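Local coordinates for phenolic acid decarboxylase (Sedimentibacter hydroxybenzoicus, PDB 7AE5), which catalyses the reversible, non-oxidative decarboxylation of 4-hydroxybenzoate and 3,4-dihydroxybenzoate, using prenylated FMN and manganese as cofactors, at residues 59-64 with 300-305. Sequence-based numbering, arbitrary orientation.
Sequences YKYSVV and RTNPIF
Tyr61 lays one face of its ring on Pro303 and Asn302, while Lys60 CD stands over the rim of the opposite face, near CE1 and CZ. Pro303 CD sits 3.6 Å from the centroid of the Tyr61 ring and 23° off its normal, which identifies a CH-pi contact; it lies nearest the CE2 rim. Asn302 CA makes a second, longer one from the CE1 side of that face, and the Asn302 amide plane is turned 51° from the ring. Tyr61 CG lies beside its backbone N (chi1 -76°) and, like CB, near Pro303 O, with the ring beyond reaching over Pro303. An alanine at Tyr61 would probably leave Pro303 CD and Asn302 CA without their aromatic cover and open a gap where the strands begin. Beyond the ring, two backbone bonds establish parallel pairing: Phe305 N to Ser62 O (2.9 Å) and Val64 N to Phe305 O (3.1 Å), so Phe305 grips the residues before and after Val63. On one face of the sheet Val63 CG2 meets Phe305 CD2 obliquely at 3.9 Å, the side chains lying side by side. On the other, Val64 CG1 packs on Ile304 CG2 at 3.7 Å; helix 8-17 adds Leu8 and Leu12 on Val64 and Arg9 on Ile304. Strand 304-306 thereby becomes the outermost strand, within this chain, of the mixed sheet 21-24, 50-53, 62-65, joining the UbiD N-terminal region to the Rift-related, FMN-binding region.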
ATOM      1  N   TYR C  59     -54.842  27.671  -4.418  1.00 62.44           N
ATOM      2  CA  TYR C  59     -54.867  26.972  -5.691  1.00 61.54           C
ATOM      3  C   TYR C  59     -56.211  26.289  -5.895  1.00 62.92           C
ATOM      4  O   TYR C  59     -57.009  26.117  -4.971  1.00 64.28           O
ATOM      5  CB  TYR C  59     -53.725  25.955  -5.777  1.00 59.31           C
ATOM      6  CG  TYR C  59     -52.366  26.596  -5.948  1.00 57.94           C
ATOM      7  CD1 TYR C  59     -52.091  27.410  -7.040  1.00 57.94           C
ATOM      8  CD2 TYR C  59     -51.363  26.402  -5.008  1.00 56.87           C
ATOM      9  CE1 TYR C  59     -50.851  28.003  -7.195  1.00 56.92           C
ATOM     10  CE2 TYR C  59     -50.122  26.988  -5.156  1.00 55.83           C
ATOM     11  CZ  TYR C  59     -49.870  27.786  -6.251  1.00 55.85           C
ATOM     12  OH  TYR C  59     -48.633  28.370  -6.392  1.00 55.02           O
ATOM     13  N   LYS C  60     -56.442  25.887  -7.137  1.00 75.61           N
ATOM     14  CA  LYS C  60     -57.728  25.377  -7.569  1.00 77.16           C
ATOM     15  C   LYS C  60     -57.690  23.882  -7.886  1.00 76.37           C
ATOM     16  O   LYS C  60     -58.749  23.246  -7.941  1.00 77.77           O
ATOM     17  CB  LYS C  60     -58.183  26.218  -8.780  1.00 78.16           C
ATOM     18  CG  LYS C  60     -59.289  25.678  -9.659  1.00 79.56           C
ATOM     19  CD  LYS C  60     -58.959  25.881 -11.149  1.00 79.24           C
ATOM     20  CE  LYS C  60     -59.216  27.274 -11.717  1.00 80.45           C
ATOM     21  NZ  LYS C  60     -58.888  27.196 -13.174  1.00 80.23           N
ATOM     22  N   TYR C  61     -56.497  23.290  -7.993  1.00 75.54           N
ATOM     23  CA  TYR C  61     -56.305  21.925  -8.480  1.00 74.70           C
ATOM     24  C   TYR C  61     -55.499  21.075  -7.500  1.00 73.30           C
ATOM     25  O   TYR C  61     -55.294  21.478  -6.351  1.00 73.33           O
ATOM     26  CB  TYR C  61     -55.639  21.999  -9.853  1.00 73.72           C
ATOM     27  CG  TYR C  61     -56.599  22.399 -10.951  1.00 75.41           C
ATOM     28  CD1 TYR C  61     -57.981  22.300 -10.763  1.00 77.48           C
ATOM     29  CD2 TYR C  61     -56.132  23.020 -12.107  1.00 75.15           C
ATOM     30  CE1 TYR C  61     -58.866  22.685 -11.747  1.00 79.16           C
ATOM     31  CE2 TYR C  61     -57.004  23.434 -13.093  1.00 76.87           C
ATOM     32  CZ  TYR C  61     -58.373  23.258 -12.910  1.00 78.84           C
ATOM     33  OH  TYR C  61     -59.257  23.666 -13.883  1.00 80.70           O
ATOM     34  N   SER C  62     -55.038  19.905  -7.935  1.00 64.42           N
ATOM     35  CA  SER C  62     -54.470  18.910  -7.035  1.00 63.43           C
ATOM     36  C   SER C  62     -52.966  18.741  -7.237  1.00 61.16           C
ATOM     37  O   SER C  62     -52.393  19.148  -8.251  1.00 60.37           O
ATOM     38  CB  SER C  62     -55.158  17.553  -7.225  1.00 64.23           C
ATOM     39  OG  SER C  62     -56.528  17.713  -7.548  1.00 66.39           O
ATOM     40  N   VAL C  63     -52.336  18.115  -6.241  1.00 52.56           N
ATOM     41  CA  VAL C  63     -50.922  17.757  -6.267  1.00 50.51           C
ATOM     42  C   VAL C  63     -50.785  16.310  -5.812  1.00 50.15           C
ATOM     43  O   VAL C  63     -51.456  15.883  -4.866  1.00 51.26           O
ATOM     44  CB  VAL C  63     -50.077  18.687  -5.368  1.00 49.90           C
ATOM     45  CG1 VAL C  63     -48.706  18.079  -5.080  1.00 48.16           C
ATOM     46  CG2 VAL C  63     -49.911  20.041  -6.016  1.00 49.97           C
ATOM     47  N   VAL C  64     -49.927  15.551  -6.492  1.00 50.36           N
ATOM     48  CA  VAL C  64     -49.574  14.200  -6.077  1.00 49.87           C
ATOM     49  C   VAL C  64     -48.056  14.061  -6.126  1.00 47.96           C
ATOM     50  O   VAL C  64     -47.404  14.569  -7.046  1.00 47.09           O
ATOM     51  CB  VAL C  64     -50.273  13.127  -6.946  1.00 50.64           C
ATOM     52  CG1 VAL C  64     -49.712  13.103  -8.361  1.00 49.79           C
ATOM     53  CG2 VAL C  64     -50.166  11.753  -6.293  1.00 50.64           C
ATOM     54  N   ARG C 300     -55.961  18.370 -19.220  1.00 63.88           N
ATOM     55  CA  ARG C 300     -57.199  17.673 -18.914  1.00 65.43           C
ATOM     56  C   ARG C 300     -58.028  18.490 -17.924  1.00 65.74           C
ATOM     57  O   ARG C 300     -57.543  19.433 -17.296  1.00 64.51           O
ATOM     58  CB  ARG C 300     -56.903  16.288 -18.339  1.00 64.92           C
ATOM     59  CG  ARG C 300     -55.871  15.496 -19.123  1.00 64.26           C
ATOM     60  CD  ARG C 300     -55.619  14.135 -18.498  1.00 63.78           C
ATOM     61  NE  ARG C 300     -56.860  13.433 -18.197  1.00 65.36           N
ATOM     62  CZ  ARG C 300     -56.966  12.117 -18.080  1.00 65.72           C
ATOM     63  NH1 ARG C 300     -55.921  11.323 -18.242  1.00 64.62           N
ATOM     64  NH2 ARG C 300     -58.150  11.584 -17.791  1.00 67.26           N
ATOM     65  N   THR C 301     -59.298  18.119 -17.789  1.00 69.89           N
ATOM     66  CA  THR C 301     -60.173  18.806 -16.850  1.00 70.41           C
ATOM     67  C   THR C 301     -59.809  18.421 -15.421  1.00 69.14           C
ATOM     68  O   THR C 301     -59.689  17.235 -15.097  1.00 69.01           O
ATOM     69  CB  THR C 301     -61.634  18.469 -17.139  1.00 72.75           C
ATOM     70  OG1 THR C 301     -61.936  18.789 -18.503  1.00 74.00           O
ATOM     71  CG2 THR C 301     -62.553  19.265 -16.223  1.00 73.43           C
ATOM     72  N   ASN C 302     -59.646  19.429 -14.567  1.00 79.43           N
ATOM     73  CA  ASN C 302     -59.140  19.253 -13.210  1.00 78.08           C
ATOM     74  C   ASN C 302     -57.805  18.502 -13.214  1.00 76.35           C
ATOM     75  O   ASN C 302     -57.702  17.406 -12.660  1.00 76.11           O
ATOM     76  CB  ASN C 302     -60.161  18.540 -12.332  1.00 79.23           C
ATOM     77  CG  ASN C 302     -61.273  19.463 -11.856  1.00 80.49           C
ATOM     78  OD1 ASN C 302     -61.378  19.765 -10.666  1.00 80.14           O
ATOM     79  ND2 ASN C 302     -62.111  19.912 -12.784  1.00 82.07           N
ATOM     80  N   PRO C 303     -56.765  19.070 -13.828  1.00 62.81           N
ATOM     81  CA  PRO C 303     -55.489  18.357 -13.922  1.00 61.28           C
ATOM     82  C   PRO C 303     -54.835  18.182 -12.564  1.00 59.79           C
ATOM     83  O   PRO C 303     -55.095  18.916 -11.608  1.00 59.59           O
ATOM     84  CB  PRO C 303     -54.638  19.254 -14.828  1.00 60.53           C
ATOM     85  CG  PRO C 303     -55.236  20.599 -14.695  1.00 61.02           C
ATOM     86  CD  PRO C 303     -56.702  20.394 -14.469  1.00 62.85           C
ATOM     87  N   ILE C 304     -53.956  17.187 -12.504  1.00 56.50           N
ATOM     88  CA  ILE C 304     -53.261  16.803 -11.284  1.00 55.12           C
ATOM     89  C   ILE C 304     -51.777  17.082 -11.480  1.00 53.34           C
ATOM     90  O   ILE C 304     -51.146  16.515 -12.381  1.00 53.09           O
ATOM     91  CB  ILE C 304     -53.505  15.328 -10.937  1.00 55.49           C
ATOM     92  CG1 ILE C 304     -54.974  15.112 -10.568  1.00 57.25           C
ATOM     93  CG2 ILE C 304     -52.597  14.900  -9.805  1.00 53.93           C
ATOM     94  CD1 ILE C 304     -55.426  13.669 -10.645  1.00 58.11           C
ATOM     95  N   PHE C 305     -51.225  17.951 -10.638  1.00 53.63           N
ATOM     96  CA  PHE C 305     -49.816  18.330 -10.718  1.00 51.97           C
ATOM     97  C   PHE C 305     -48.983  17.209 -10.111  1.00 50.89           C
ATOM     98  O   PHE C 305     -48.793  17.146  -8.893  1.00 50.21           O
ATOM     99  CB  PHE C 305     -49.578  19.655 -10.000  1.00 51.26           C
ATOM    100  CG  PHE C 305     -48.152  20.141 -10.058  1.00 49.66           C
ATOM    101  CD1 PHE C 305     -47.312  19.764 -11.095  1.00 49.49           C
ATOM    102  CD2 PHE C 305     -47.655  20.987  -9.078  1.00 48.69           C
ATOM    103  CE1 PHE C 305     -46.005  20.214 -11.150  1.00 49.79           C
ATOM    104  CE2 PHE C 305     -46.347  21.443  -9.128  1.00 48.27           C
ATOM    105  CZ  PHE C 305     -45.522  21.055 -10.165  1.00 49.18           C
TER